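PDB 5C9F: ApRick protease from Rickettsia conorii, which probably acts as an aspartic endopeptidase, this chain being the retropepsin-like protease domain of a longer protein that is probably membrane-bound. Local coordinates for residues 20-25 against 33-38; 42-47 against 99-104; 60-65 against 94-99. All coordinates share one frame; numbering follows the deposited sequence.

Contact 1 (20-25 against 33-38); sequences HFYINA and KFMVDT
A beta hairpin carries this contact: Phe21 to Asn24 run antiparallel to Lys33 to Val36, and the second strand leads directly into Asp37, the start of the Asp-Thr-Gly signature of aspartic proteases. Ile23 and Phe34 form the hydrogen-bonded pair, with Ile23 N to Phe34 O and Phe34 N to Ile23 O both 2.8 Å. Two residues on, past the non-hydrogen-bonded pair Tyr22 and Met35, Val36 N donates to Phe21 O at 2.9 Å. Beyond that bond a water takes over, accepting from Phe21 N and donating to Val36 O.

The two faces of the hairpin differ in chemistry. On one, Met35 sends CG anti to its backbone N, and a near-anti chi2 (173°) carries the sulfur on to a face of the His20 ring: Met35 SD is 3.8 Å from the ring centroid and 17° off the normal. Met35 CB meets the Tyr22 ring at CE1, 3.8 Å away. Lys33, extended beyond CG, crosses Tyr22 obliquely, and NZ sits over the ring face at 4.9 Å from the centroid, a cation-pi geometry 22° off the normal. Tyr22 OH is hydrogen-bonded to Asp18. The other face is apolar. Ile23 CD1 touches Val36 CG2 at 3.6 Å, while Ala25 CB abuts the edge of the Phe34 ring, 3.7 Å from CE2.

Strand 104-106 runs parallel to strand 30-36 and shares backbone hydrogen bonds with Met35 and Asp37. The apolar face is covered partly by Leu124 and Leu126 of strand 123-131, with Ile43 and Leu45 of strand 43-45 closing on Phe34. Met1 of a second subunit packs on Ile23 and Asn24.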
ATOM      1  N   HIS A  20      19.107  -6.189 -22.259  1.00 32.69           N
ATOM      2  CA  HIS A  20      17.833  -5.461 -22.262  1.00 30.71           C
ATOM      3  C   HIS A  20      16.824  -6.003 -21.260  1.00 34.11           C
ATOM      4  O   HIS A  20      16.961  -7.099 -20.771  1.00 30.37           O
ATOM      5  CB  HIS A  20      17.220  -5.483 -23.636  1.00 41.63           C
ATOM      6  CG  HIS A  20      18.097  -4.910 -24.694  1.00 43.22           C
ATOM      7  ND1 HIS A  20      18.532  -3.605 -24.666  1.00 50.77           N
ATOM      8  CD2 HIS A  20      18.661  -5.476 -25.795  1.00 55.52           C
ATOM      9  CE1 HIS A  20      19.302  -3.380 -25.722  1.00 66.53           C
ATOM     10  NE2 HIS A  20      19.398  -4.498 -26.419  1.00 56.42           N
ATOM     11  N   PHE A  21      15.887  -5.144 -20.859  1.00 26.79           N
ATOM     12  CA  PHE A  21      14.784  -5.559 -20.081  1.00 26.42           C
ATOM     13  C   PHE A  21      13.578  -5.738 -20.981  1.00 27.10           C
ATOM     14  O   PHE A  21      13.293  -4.867 -21.858  1.00 28.88           O
ATOM     15  CB  PHE A  21      14.421  -4.518 -18.997  1.00 23.27           C
ATOM     16  CG  PHE A  21      15.462  -4.318 -17.973  1.00 26.81           C
ATOM     17  CD1 PHE A  21      15.583  -5.198 -16.906  1.00 24.75           C
ATOM     18  CD2 PHE A  21      16.329  -3.247 -18.055  1.00 30.97           C
ATOM     19  CE1 PHE A  21      16.552  -5.008 -15.961  1.00 33.76           C
ATOM     20  CE2 PHE A  21      17.311  -3.049 -17.097  1.00 39.25           C
ATOM     21  CZ  PHE A  21      17.416  -3.929 -16.051  1.00 30.94           C
ATOM     22  N   TYR A  22      12.869  -6.852 -20.794  1.00 30.32           N
ATOM     23  CA  TYR A  22      11.640  -7.087 -21.515  1.00 23.79           C
ATOM     24  C   TYR A  22      10.489  -7.209 -20.548  1.00 36.25           C
ATOM     25  O   TYR A  22      10.643  -7.732 -19.454  1.00 29.07           O
ATOM     26  CB  TYR A  22      11.753  -8.369 -22.395  1.00 35.40           C
ATOM     27  CG  TYR A  22      12.880  -8.303 -23.405  1.00 37.40           C
ATOM     28  CD1 TYR A  22      12.689  -7.746 -24.667  1.00 30.46           C
ATOM     29  CD2 TYR A  22      14.130  -8.699 -23.084  1.00 37.25           C
ATOM     30  CE1 TYR A  22      13.725  -7.637 -25.580  1.00 34.47           C
ATOM     31  CE2 TYR A  22      15.174  -8.599 -24.014  1.00 37.82           C
ATOM     32  CZ  TYR A  22      14.948  -8.068 -25.249  1.00 42.21           C
ATOM     33  OH  TYR A  22      15.946  -7.978 -26.165  1.00 39.08           O
ATOM     34  N   ILE A  23       9.311  -6.773 -21.001  1.00 29.84           N
ATOM     35  CA  ILE A  23       8.090  -6.860 -20.202  1.00 29.24           C
ATOM     36  C   ILE A  23       6.914  -7.262 -21.086  1.00 26.09           C
ATOM     37  O   ILE A  23       6.762  -6.746 -22.179  1.00 26.93           O
ATOM     38  CB  ILE A  23       7.618  -5.499 -19.627  1.00 40.58           C
ATOM     39  CG1 ILE A  23       8.716  -4.750 -18.934  1.00 50.27           C
ATOM     40  CG2 ILE A  23       6.499  -5.764 -18.638  1.00 48.59           C
ATOM     41  CD1 ILE A  23       8.240  -3.352 -18.555  1.00 45.52           C
ATOM     42  N   ASN A  24       6.144  -8.214 -20.601  1.00 25.42           N
ATOM     43  CA  ASN A  24       4.920  -8.675 -21.259  1.00 31.05           C
ATOM     44  C   ASN A  24       3.766  -7.851 -20.699  1.00 32.87           C
ATOM     45  O   ASN A  24       3.656  -7.644 -19.492  1.00 41.87           O
ATOM     46  CB  ASN A  24       4.701 -10.158 -20.966  1.00 38.83           C
ATOM     47  CG  ASN A  24       5.695 -11.019 -21.665  1.00 40.09           C
ATOM     48  OD1 ASN A  24       5.991 -10.816 -22.848  1.00 44.56           O
ATOM     49  ND2 ASN A  24       6.255 -11.949 -20.956  1.00 51.43           N
ATOM     50  N   ALA A  25       3.016  -7.260 -21.593  1.00 30.83           N
ATOM     51  CA  ALA A  25       1.871  -6.505 -21.220  1.00 35.89           C
ATOM     52  C   ALA A  25       0.674  -7.108 -21.932  1.00 32.98           C
ATOM     53  O   ALA A  25       0.814  -7.683 -22.995  1.00 35.64           O
ATOM     54  CB  ALA A  25       2.094  -5.048 -21.636  1.00 38.93           C
ATOM     55  N   LYS A  33       4.915  -8.535 -26.103  1.00 36.00           N
ATOM     56  CA  LYS A  33       6.230  -8.425 -25.522  1.00 34.62           C
ATOM     57  C   LYS A  33       6.880  -7.121 -25.920  1.00 36.51           C
ATOM     58  O   LYS A  33       7.003  -6.808 -27.085  1.00 35.21           O
ATOM     59  CB  LYS A  33       7.096  -9.591 -25.972  1.00 40.71           C
ATOM     60  CG  LYS A  33       8.381  -9.674 -25.157  1.00 54.79           C
ATOM     61  CD  LYS A  33       9.283 -10.762 -25.702  1.00 62.85           C
ATOM     62  CE  LYS A  33      10.279 -11.222 -24.662  1.00 58.83           C
ATOM     63  NZ  LYS A  33      11.258 -12.174 -25.255  1.00 86.98           N
ATOM     64  N   PHE A  34       7.270  -6.335 -24.928  1.00 32.17           N
ATOM     65  CA  PHE A  34       7.961  -5.070 -25.155  1.00 29.36           C
ATOM     66  C   PHE A  34       9.363  -5.117 -24.651  1.00 29.55           C
ATOM     67  O   PHE A  34       9.656  -5.786 -23.637  1.00 32.75           O
ATOM     68  CB  PHE A  34       7.279  -3.950 -24.369  1.00 26.31           C
ATOM     69  CG  PHE A  34       5.954  -3.589 -24.891  1.00 27.54           C
ATOM     70  CD1 PHE A  34       5.847  -2.773 -25.994  1.00 24.07           C
ATOM     71  CD2 PHE A  34       4.794  -4.103 -24.323  1.00 41.57           C
ATOM     72  CE1 PHE A  34       4.587  -2.476 -26.535  1.00 30.86           C
ATOM     73  CE2 PHE A  34       3.534  -3.776 -24.823  1.00 48.33           C
ATOM     74  CZ  PHE A  34       3.426  -2.967 -25.932  1.00 40.02           C
ATOM     75  N   MET A  35      10.249  -4.426 -25.350  1.00 27.38           N
ATOM     76  CA  MET A  35      11.538  -4.070 -24.818  1.00 34.07           C
ATOM     77  C   MET A  35      11.427  -2.689 -24.172  1.00 30.82           C
ATOM     78  O   MET A  35      10.867  -1.771 -24.770  1.00 31.46           O
ATOM     79  CB  MET A  35      12.573  -4.042 -25.927  1.00 33.34           C
ATOM     80  CG  MET A  35      14.006  -3.818 -25.422  1.00 49.18           C
ATOM     81  SD  MET A  35      15.235  -3.992 -26.741  1.00 55.32           S
ATOM     82  CE  MET A  35      15.103  -2.402 -27.466  1.00 57.61           C
ATOM     83  N   VAL A  36      11.925  -2.562 -22.951  1.00 28.42           N
ATOM     84  CA  VAL A  36      12.011  -1.240 -22.278  1.00 31.24           C
ATOM     85  C   VAL A  36      13.103  -0.369 -22.939  1.00 44.65           C
ATOM     86  O   VAL A  36      14.205  -0.844 -23.199  1.00 32.06           O
ATOM     87  CB  VAL A  36      12.339  -1.411 -20.798  1.00 42.74           C
ATOM     88  CG1 VAL A  36      12.538  -0.038 -20.128  1.00 38.53           C
ATOM     89  CG2 VAL A  36      11.230  -2.206 -20.141  1.00 31.99           C
ATOM     90  N   ASP A  37      12.736   0.855 -23.316  1.00 32.93           N
ATOM     91  CA  ASP A  37      13.656   1.820 -23.966  1.00 31.95           C
ATOM     92  C   ASP A  37      13.428   3.188 -23.349  1.00 40.69           C
ATOM     93  O   ASP A  37      12.403   3.822 -23.633  1.00 33.38           O
ATOM     94  CB  ASP A  37      13.373   1.870 -25.462  1.00 41.48           C
ATOM     95  CG  ASP A  37      14.431   2.646 -26.234  1.00 62.14           C
ATOM     96  OD1 ASP A  37      15.296   3.283 -25.599  1.00 47.26           O
ATOM     97  OD2 ASP A  37      14.402   2.621 -27.492  1.00 49.33           O
ATOM     98  N   THR A  38      14.308   3.592 -22.420  1.00 33.64           N
ATOM     99  CA  THR A  38      14.251   4.896 -21.714  1.00 39.88           C
ATOM    100  C   THR A  38      14.514   6.075 -22.672  1.00 34.61           C
ATOM    101  O   THR A  38      14.165   7.173 -22.341  1.00 39.56           O
ATOM    102  CB  THR A  38      15.256   4.981 -20.521  1.00 39.31           C
ATOM    103  OG1 THR A  38      16.565   4.601 -20.968  1.00 44.37           O
ATOM    104  CG2 THR A  38      14.839   4.092 -19.374  1.00 45.85           C
TER
HETATM  105  O   HOH W   1      16.110  -2.484 -21.966  1.00 37.62           O

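Contact 2 (42-47 against 99-104); sequences DIALTK and GDLDIS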
ATOM      1  N   ASP A  42       6.680   7.590 -26.605  1.00 32.72           N
ATOM      2  CA  ASP A  42       5.430   6.795 -26.684  1.00 32.09           C
ATOM      3  C   ASP A  42       5.784   5.391 -27.075  1.00 31.35           C
ATOM      4  O   ASP A  42       6.979   5.075 -27.380  1.00 34.40           O
ATOM      5  CB  ASP A  42       4.367   7.467 -27.601  1.00 38.23           C
ATOM      6  CG  ASP A  42       4.805   7.544 -29.055  1.00 38.78           C
ATOM      7  OD1 ASP A  42       5.968   7.844 -29.335  1.00 38.37           O
ATOM      8  OD2 ASP A  42       4.018   7.250 -29.966  1.00 40.05           O
ATOM      9  N   ILE A  43       4.807   4.502 -26.964  1.00 23.95           N
ATOM     10  CA  ILE A  43       5.015   3.120 -27.378  1.00 28.50           C
ATOM     11  C   ILE A  43       5.257   3.028 -28.861  1.00 37.96           C
ATOM     12  O   ILE A  43       4.568   3.710 -29.677  1.00 30.73           O
ATOM     13  CB  ILE A  43       3.832   2.272 -27.012  1.00 26.46           C
ATOM     14  CG1 ILE A  43       3.885   1.989 -25.515  1.00 33.22           C
ATOM     15  CG2 ILE A  43       3.809   0.955 -27.792  1.00 28.36           C
ATOM     16  CD1 ILE A  43       2.646   1.350 -24.998  1.00 34.90           C
ATOM     17  N   ALA A  44       6.228   2.213 -29.220  1.00 28.17           N
ATOM     18  CA  ALA A  44       6.474   1.916 -30.633  1.00 30.52           C
ATOM     19  C   ALA A  44       6.105   0.466 -30.927  1.00 30.63           C
ATOM     20  O   ALA A  44       6.695  -0.450 -30.387  1.00 29.63           O
ATOM     21  CB  ALA A  44       7.939   2.170 -30.960  1.00 32.01           C
ATOM     22  N   LEU A  45       5.095   0.252 -31.746  1.00 30.26           N
ATOM     23  CA  LEU A  45       4.661  -1.092 -32.056  1.00 30.12           C
ATOM     24  C   LEU A  45       5.240  -1.560 -33.387  1.00 38.83           C
ATOM     25  O   LEU A  45       5.216  -0.829 -34.369  1.00 35.84           O
ATOM     26  CB  LEU A  45       3.131  -1.155 -32.158  1.00 31.28           C
ATOM     27  CG  LEU A  45       2.174  -1.164 -31.019  1.00 36.44           C
ATOM     28  CD1 LEU A  45       0.783  -1.441 -31.574  1.00 32.34           C
ATOM     29  CD2 LEU A  45       2.570  -2.251 -30.023  1.00 39.77           C
ATOM     30  N   THR A  46       5.654  -2.810 -33.442  1.00 33.62           N
ATOM     31  CA  THR A  46       6.018  -3.389 -34.711  1.00 46.20           C
ATOM     32  C   THR A  46       4.781  -3.474 -35.561  1.00 35.09           C
ATOM     33  O   THR A  46       3.653  -3.547 -35.075  1.00 27.60           O
ATOM     34  CB  THR A  46       6.621  -4.819 -34.580  1.00 46.95           C
ATOM     35  OG1 THR A  46       5.633  -5.707 -34.024  1.00 39.04           O
ATOM     36  CG2 THR A  46       7.840  -4.803 -33.679  1.00 53.30           C
ATOM     37  N   LYS A  47       4.985  -3.512 -36.866  1.00 33.77           N
ATOM     38  CA  LYS A  47       3.858  -3.790 -37.772  1.00 37.91           C
ATOM     39  C   LYS A  47       3.128  -5.089 -37.424  1.00 31.18           C
ATOM     40  O   LYS A  47       1.836  -5.159 -37.396  1.00 36.35           O
ATOM     41  CB  LYS A  47       4.357  -3.846 -39.256  1.00 35.11           C
ATOM     42  CG  LYS A  47       4.835  -2.518 -39.798  1.00 53.52           C
ATOM     43  CD  LYS A  47       4.882  -2.534 -41.347  1.00 51.40           C
ATOM     44  CE  LYS A  47       5.666  -3.732 -41.952  1.00 53.32           C
ATOM     45  NZ  LYS A  47       6.625  -3.403 -43.074  1.00 66.36           N
ATOM     46  N   GLY A  99       8.531  -0.474 -40.719  1.00 65.80           N
ATOM     47  CA  GLY A  99       9.247  -1.719 -40.697  1.00 41.42           C
ATOM     48  C   GLY A  99      10.605  -1.720 -40.062  1.00 47.57           C
ATOM     49  O   GLY A  99      11.274  -2.764 -39.995  1.00 42.66           O
ATOM     50  N   ASP A 100      11.043  -0.581 -39.547  1.00 43.47           N
ATOM     51  CA  ASP A 100      12.385  -0.555 -38.942  1.00 91.15           C
ATOM     52  C   ASP A 100      12.501  -1.378 -37.650  1.00 59.96           C
ATOM     53  O   ASP A 100      13.556  -1.355 -37.076  1.00 72.50           O
ATOM     54  CB  ASP A 100      12.867   0.885 -38.691  1.00 93.73           C
ATOM     55  CG  ASP A 100      14.429   1.028 -38.678  1.00154.67           C
ATOM     56  OD1 ASP A 100      15.236   0.054 -38.773  1.00 82.75           O
ATOM     57  OD2 ASP A 100      14.856   2.182 -38.556  1.00135.90           O
ATOM     58  N   LEU A 101      11.486  -2.166 -37.247  1.00 87.46           N
ATOM     59  CA  LEU A 101      11.375  -2.562 -35.828  1.00 55.17           C
ATOM     60  C   LEU A 101      11.309  -4.065 -35.481  1.00 47.18           C
ATOM     61  O   LEU A 101      10.319  -4.761 -35.713  1.00 52.28           O
ATOM     62  CB  LEU A 101      10.210  -1.794 -35.155  1.00 62.15           C
ATOM     63  CG  LEU A 101      10.300  -1.532 -33.656  1.00 67.30           C
ATOM     64  CD1 LEU A 101      11.480  -0.615 -33.365  1.00 83.52           C
ATOM     65  CD2 LEU A 101       8.995  -0.927 -33.142  1.00 67.00           C
ATOM     66  N   ASP A 102      12.333  -4.551 -34.787  1.00 66.99           N
ATOM     67  CA  ASP A 102      12.368  -5.973 -34.353  1.00 46.41           C
ATOM     68  C   ASP A 102      11.449  -6.332 -33.199  1.00 59.54           C
ATOM     69  O   ASP A 102      10.840  -7.396 -33.168  1.00 52.59           O
ATOM     70  CB  ASP A 102      13.803  -6.361 -33.938  1.00 79.79           C
ATOM     71  CG  ASP A 102      14.114  -7.825 -34.215  1.00 94.35           C
ATOM     72  OD1 ASP A 102      13.951  -8.258 -35.373  1.00 83.03           O
ATOM     73  OD2 ASP A 102      14.529  -8.537 -33.280  1.00105.19           O
ATOM     74  N   ILE A 103      11.323  -5.429 -32.241  1.00 41.33           N
ATOM     75  CA  ILE A 103      10.442  -5.694 -31.117  1.00 35.17           C
ATOM     76  C   ILE A 103       9.814  -4.397 -30.660  1.00 35.20           C
ATOM     77  O   ILE A 103      10.439  -3.308 -30.721  1.00 35.76           O
ATOM     78  CB  ILE A 103      11.227  -6.365 -29.966  1.00 54.09           C
ATOM     79  CG1 ILE A 103      10.276  -6.834 -28.905  1.00 46.41           C
ATOM     80  CG2 ILE A 103      12.232  -5.400 -29.395  1.00 59.46           C
ATOM     81  CD1 ILE A 103      10.847  -7.850 -27.963  1.00 56.56           C
ATOM     82  N   SER A 104       8.562  -4.483 -30.210  1.00 30.52           N
ATOM     83  CA  SER A 104       7.883  -3.310 -29.779  1.00 31.43           C
ATOM     84  C   SER A 104       8.560  -2.707 -28.580  1.00 34.82           C
ATOM     85  O   SER A 104       9.160  -3.439 -27.778  1.00 36.48           O
ATOM     86  CB  SER A 104       6.436  -3.640 -29.468  1.00 29.62           C
ATOM     87  OG  SER A 104       5.786  -3.951 -30.656  1.00 33.37           O
TER
HETATM   88  O   HOH W   2       8.133  -3.730 -37.788  1.00 48.71           O
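Thr46 and Ser104 meet through a single direct hydrogen bond, Thr46 N to Ser104 OG at 3.0 Å, nearly straight at 164°. Ser104 OG stands anti to its own carbonyl carbon (chi1 -68°), which turns it to the strand 43-45 side; there it also lies 3.4 Å from Leu45 CA. Thr46 splits its two branches. With chi1 63°, OG1 sits between backbone N and carbonyl carbon and caps Asp49 N at the start of helix 47-52. The methyl CG2 instead faces the loop, 3.2 Å from Leu101 O. Leu101 reaches back with CD2, which rests 3.9 Å from Ala44 CB and 3.6 Å from Ala44 O. Lys47 bends along its chain, bringing NZ to 3.9 Å from Gly99 CA; Leu98 O is a probable partner of NZ, though unusually close. A water accepts from Lys47 N and donates to Leu101 O.

Ser104 OG is also hydrogen-bonded to Asp49 OD2, so one hydroxyl has two partners at the helix start. Because OG accepts from Thr46 N, its own hydrogen is probably turned to the Asp49 carboxylate, linking the loop before strand 104-106 to helix 47-52.

Contact 3 (60-65 against 94-99); sequences LKYTRT and GHVGLG
The strand that sets Val96 against Tyr62 is held one residue earlier by a probable hydrogen bond between His95 ND1 and Asp42 OD2, and the His95 ring also stacks on that of Tyr66.

Across the contact itself, Tyr62 does most of the touching. Its CG is anti to the carbonyl carbon (chi1 -74°), and the ring then reaches over the end of strand 88-97. Leu98 CD2 lies over one face, 3.6 Å from the ring centroid and 24° off the normal, a CH-pi contact displaced toward the rim; its nearest ring atom is CE2 at 3.3 Å. The same CE2 is 3.2 Å from Val96 O, which approaches obliquely. Gly97 O comes in at the ring edge, in its plane, with the hydroxyl OH 3.6 Å away. Leu60 adds a second apolar meeting, crossing Val96 at about a right angle, with CD1 pressed to 3.5 Å from CG1. Val96 chi1 is 23°, off any staggered position, which may reflect strain or an uncertain fit.

Tyr62 is the centre of an inverse gamma turn, and a classic beta bulge follows, Thr63 and Arg64 both facing Ala75, as the chain enters hairpin 64-68/71-84, whose place in the chain is consistent with the retropepsin flap.

No hydrogen bond joins the two segments; methyl and ring contacts carry the approach to the hairpin against strand 88-97. Gly97 O is buried here without a partner in the model, and burying that carbonyl without a hydrogen bond probably costs some stability.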
ATOM      1  N   LEU A  60      -4.163   3.186 -41.696  1.00 50.67           N
ATOM      2  CA  LEU A  60      -3.416   4.099 -40.828  1.00 40.79           C
ATOM      3  C   LEU A  60      -2.836   5.177 -41.723  1.00 42.44           C
ATOM      4  O   LEU A  60      -2.459   4.915 -42.851  1.00 39.70           O
ATOM      5  CB  LEU A  60      -2.314   3.376 -40.141  1.00 37.93           C
ATOM      6  CG  LEU A  60      -2.700   2.305 -39.109  1.00 44.85           C
ATOM      7  CD1 LEU A  60      -1.436   1.661 -38.578  1.00 49.70           C
ATOM      8  CD2 LEU A  60      -3.468   2.916 -37.960  1.00 61.53           C
ATOM      9  N   LYS A  61      -2.792   6.386 -41.234  1.00 38.28           N
ATOM     10  CA  LYS A  61      -2.124   7.441 -41.977  1.00 53.30           C
ATOM     11  C   LYS A  61      -0.775   7.695 -41.275  1.00 41.24           C
ATOM     12  O   LYS A  61      -0.722   7.955 -40.080  1.00 39.18           O
ATOM     13  CB  LYS A  61      -3.016   8.681 -42.087  1.00 60.77           C
ATOM     14  CG  LYS A  61      -3.824   9.012 -40.845  1.00 85.23           C
ATOM     15  CD  LYS A  61      -4.524  10.359 -40.946  1.00129.54           C
ATOM     16  CE  LYS A  61      -5.486  10.561 -39.786  1.00122.92           C
ATOM     17  NZ  LYS A  61      -6.443  11.662 -40.068  1.00112.14           N
ATOM     18  N   TYR A  62       0.290   7.596 -42.051  1.00 32.08           N
ATOM     19  CA  TYR A  62       1.659   7.705 -41.553  1.00 35.66           C
ATOM     20  C   TYR A  62       2.051   9.161 -41.614  1.00 39.44           C
ATOM     21  O   TYR A  62       2.847   9.589 -42.423  1.00 42.83           O
ATOM     22  CB  TYR A  62       2.596   6.801 -42.355  1.00 37.33           C
ATOM     23  CG  TYR A  62       2.419   5.355 -42.021  1.00 39.09           C
ATOM     24  CD1 TYR A  62       1.297   4.644 -42.438  1.00 52.03           C
ATOM     25  CD2 TYR A  62       3.349   4.695 -41.215  1.00 42.67           C
ATOM     26  CE1 TYR A  62       1.131   3.305 -42.070  1.00 47.82           C
ATOM     27  CE2 TYR A  62       3.195   3.363 -40.847  1.00 40.53           C
ATOM     28  CZ  TYR A  62       2.095   2.675 -41.264  1.00 49.85           C
ATOM     29  OH  TYR A  62       1.992   1.369 -40.892  1.00 56.89           O
ATOM     30  N   THR A  63       1.483   9.931 -40.699  1.00 54.18           N
ATOM     31  CA  THR A  63       1.671  11.371 -40.701  1.00 54.05           C
ATOM     32  C   THR A  63       2.827  11.839 -39.830  1.00 58.01           C
ATOM     33  O   THR A  63       3.216  12.997 -39.915  1.00 50.42           O
ATOM     34  CB  THR A  63       0.404  12.054 -40.182  1.00 52.17           C
ATOM     35  OG1 THR A  63       0.046  11.491 -38.913  1.00 46.42           O
ATOM     36  CG2 THR A  63      -0.723  11.866 -41.178  1.00 53.72           C
ATOM     37  N   ARG A  64       3.353  10.959 -38.981  1.00 39.73           N
ATOM     38  CA  ARG A  64       4.371  11.343 -38.002  1.00 42.93           C
ATOM     39  C   ARG A  64       5.765  10.909 -38.458  1.00 40.97           C
ATOM     40  O   ARG A  64       5.914   9.995 -39.254  1.00 44.64           O
ATOM     41  CB  ARG A  64       4.037  10.819 -36.595  1.00 40.44           C
ATOM     42  CG  ARG A  64       2.824  11.510 -35.963  1.00 61.04           C
ATOM     43  CD  ARG A  64       3.179  12.921 -35.471  1.00 52.48           C
ATOM     44  NE  ARG A  64       3.846  12.763 -34.185  1.00 74.66           N
ATOM     45  CZ  ARG A  64       5.154  12.789 -33.936  1.00 86.37           C
ATOM     46  NH1 ARG A  64       6.053  13.086 -34.877  1.00 65.52           N
ATOM     47  NH2 ARG A  64       5.569  12.548 -32.693  1.00 67.03           N
ATOM     48  N   THR A  65       6.769  11.620 -37.965  1.00 42.52           N
ATOM     49  CA  THR A  65       8.150  11.318 -38.229  1.00 39.43           C
ATOM     50  C   THR A  65       8.939  11.231 -36.928  1.00 39.96           C
ATOM     51  O   THR A  65       8.991  12.160 -36.137  1.00 42.47           O
ATOM     52  CB  THR A  65       8.740  12.377 -39.166  1.00 42.32           C
ATOM     53  OG1 THR A  65       8.016  12.359 -40.377  1.00 40.63           O
ATOM     54  CG2 THR A  65      10.209  12.149 -39.432  1.00 47.49           C
ATOM     55  N   GLY A  94       0.732   5.611 -28.829  1.00 28.14           N
ATOM     56  CA  GLY A  94       1.741   4.824 -29.519  1.00 31.01           C
ATOM     57  C   GLY A  94       1.814   5.199 -30.961  1.00 28.01           C
ATOM     58  O   GLY A  94       1.132   6.119 -31.429  1.00 27.78           O
ATOM     59  N   HIS A  95       2.665   4.513 -31.692  1.00 32.30           N
ATOM     60  CA  HIS A  95       2.717   4.693 -33.101  1.00 26.32           C
ATOM     61  C   HIS A  95       3.233   3.411 -33.715  1.00 29.01           C
ATOM     62  O   HIS A  95       3.816   2.577 -33.036  1.00 33.54           O
ATOM     63  CB  HIS A  95       3.658   5.840 -33.490  1.00 31.10           C
ATOM     64  CG  HIS A  95       5.089   5.589 -33.109  1.00 31.76           C
ATOM     65  ND1 HIS A  95       5.619   6.048 -31.934  1.00 34.31           N
ATOM     66  CD2 HIS A  95       6.111   4.970 -33.766  1.00 35.78           C
ATOM     67  CE1 HIS A  95       6.904   5.723 -31.870  1.00 29.69           C
ATOM     68  NE2 HIS A  95       7.225   5.066 -32.961  1.00 35.97           N
ATOM     69  N   VAL A  96       2.935   3.231 -34.988  1.00 30.39           N
ATOM     70  CA  VAL A  96       3.468   2.087 -35.741  1.00 27.85           C
ATOM     71  C   VAL A  96       4.311   2.528 -36.909  1.00 34.79           C
ATOM     72  O   VAL A  96       3.889   3.373 -37.716  1.00 32.53           O
ATOM     73  CB  VAL A  96       2.389   1.037 -36.099  1.00 38.80           C
ATOM     74  CG1 VAL A  96       1.003   1.594 -36.115  1.00 49.70           C
ATOM     75  CG2 VAL A  96       2.745   0.256 -37.322  1.00 45.98           C
ATOM     76  N   GLY A  97       5.519   1.976 -36.965  1.00 31.40           N
ATOM     77  CA  GLY A  97       6.458   2.279 -38.008  1.00 40.60           C
ATOM     78  C   GLY A  97       6.150   1.452 -39.278  1.00 47.08           C
ATOM     79  O   GLY A  97       5.191   0.681 -39.323  1.00 47.82           O
ATOM     80  N   LEU A  98       6.963   1.635 -40.309  1.00 41.78           N
ATOM     81  CA  LEU A  98       6.809   0.959 -41.618  1.00 47.88           C
ATOM     82  C   LEU A  98       7.644  -0.288 -41.684  1.00 55.70           C
ATOM     83  O   LEU A  98       7.511  -1.078 -42.611  1.00 43.57           O
ATOM     84  CB  LEU A  98       7.173   1.903 -42.766  1.00 49.54           C
ATOM     85  CG  LEU A  98       6.147   2.992 -43.107  1.00 41.74           C
ATOM     86  CD1 LEU A  98       6.632   3.920 -44.215  1.00 45.36           C
ATOM     87  CD2 LEU A  98       4.830   2.316 -43.516  1.00 49.12           C
ATOM     88  N   GLY A  99       8.531  -0.474 -40.719  1.00 65.80           N
ATOM     89  CA  GLY A  99       9.247  -1.719 -40.697  1.00 41.42           C
ATOM     90  C   GLY A  99      10.605  -1.720 -40.062  1.00 47.57           C
ATOM     91  O   GLY A  99      11.274  -2.764 -39.995  1.00 42.66           O
TER

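Overall arrangement
From the N terminus, contact 1 closes first, a short hairpin loop between strands 22-27 and 30-36. Contact 2 then opens at 42-47 and closes only at 99-104; contact 3 is nested inside that loop, pairing 60-65 with 94-99, and the two share Gly99. Contacts 2 and 3 lie about 10 Å apart between centres and are joined side by side, strands 43-45 and 88-97 being sheet neighbours. Contact 1 meets contact 2 where the Phe34 ring packs on Ser104 and Ile43, but stays about 8 Å from contact 3 at the nearest atoms. Together they tie the early hairpin, helix 47-52 and the base of hairpin 64-68/71-84 to one mixed sheet.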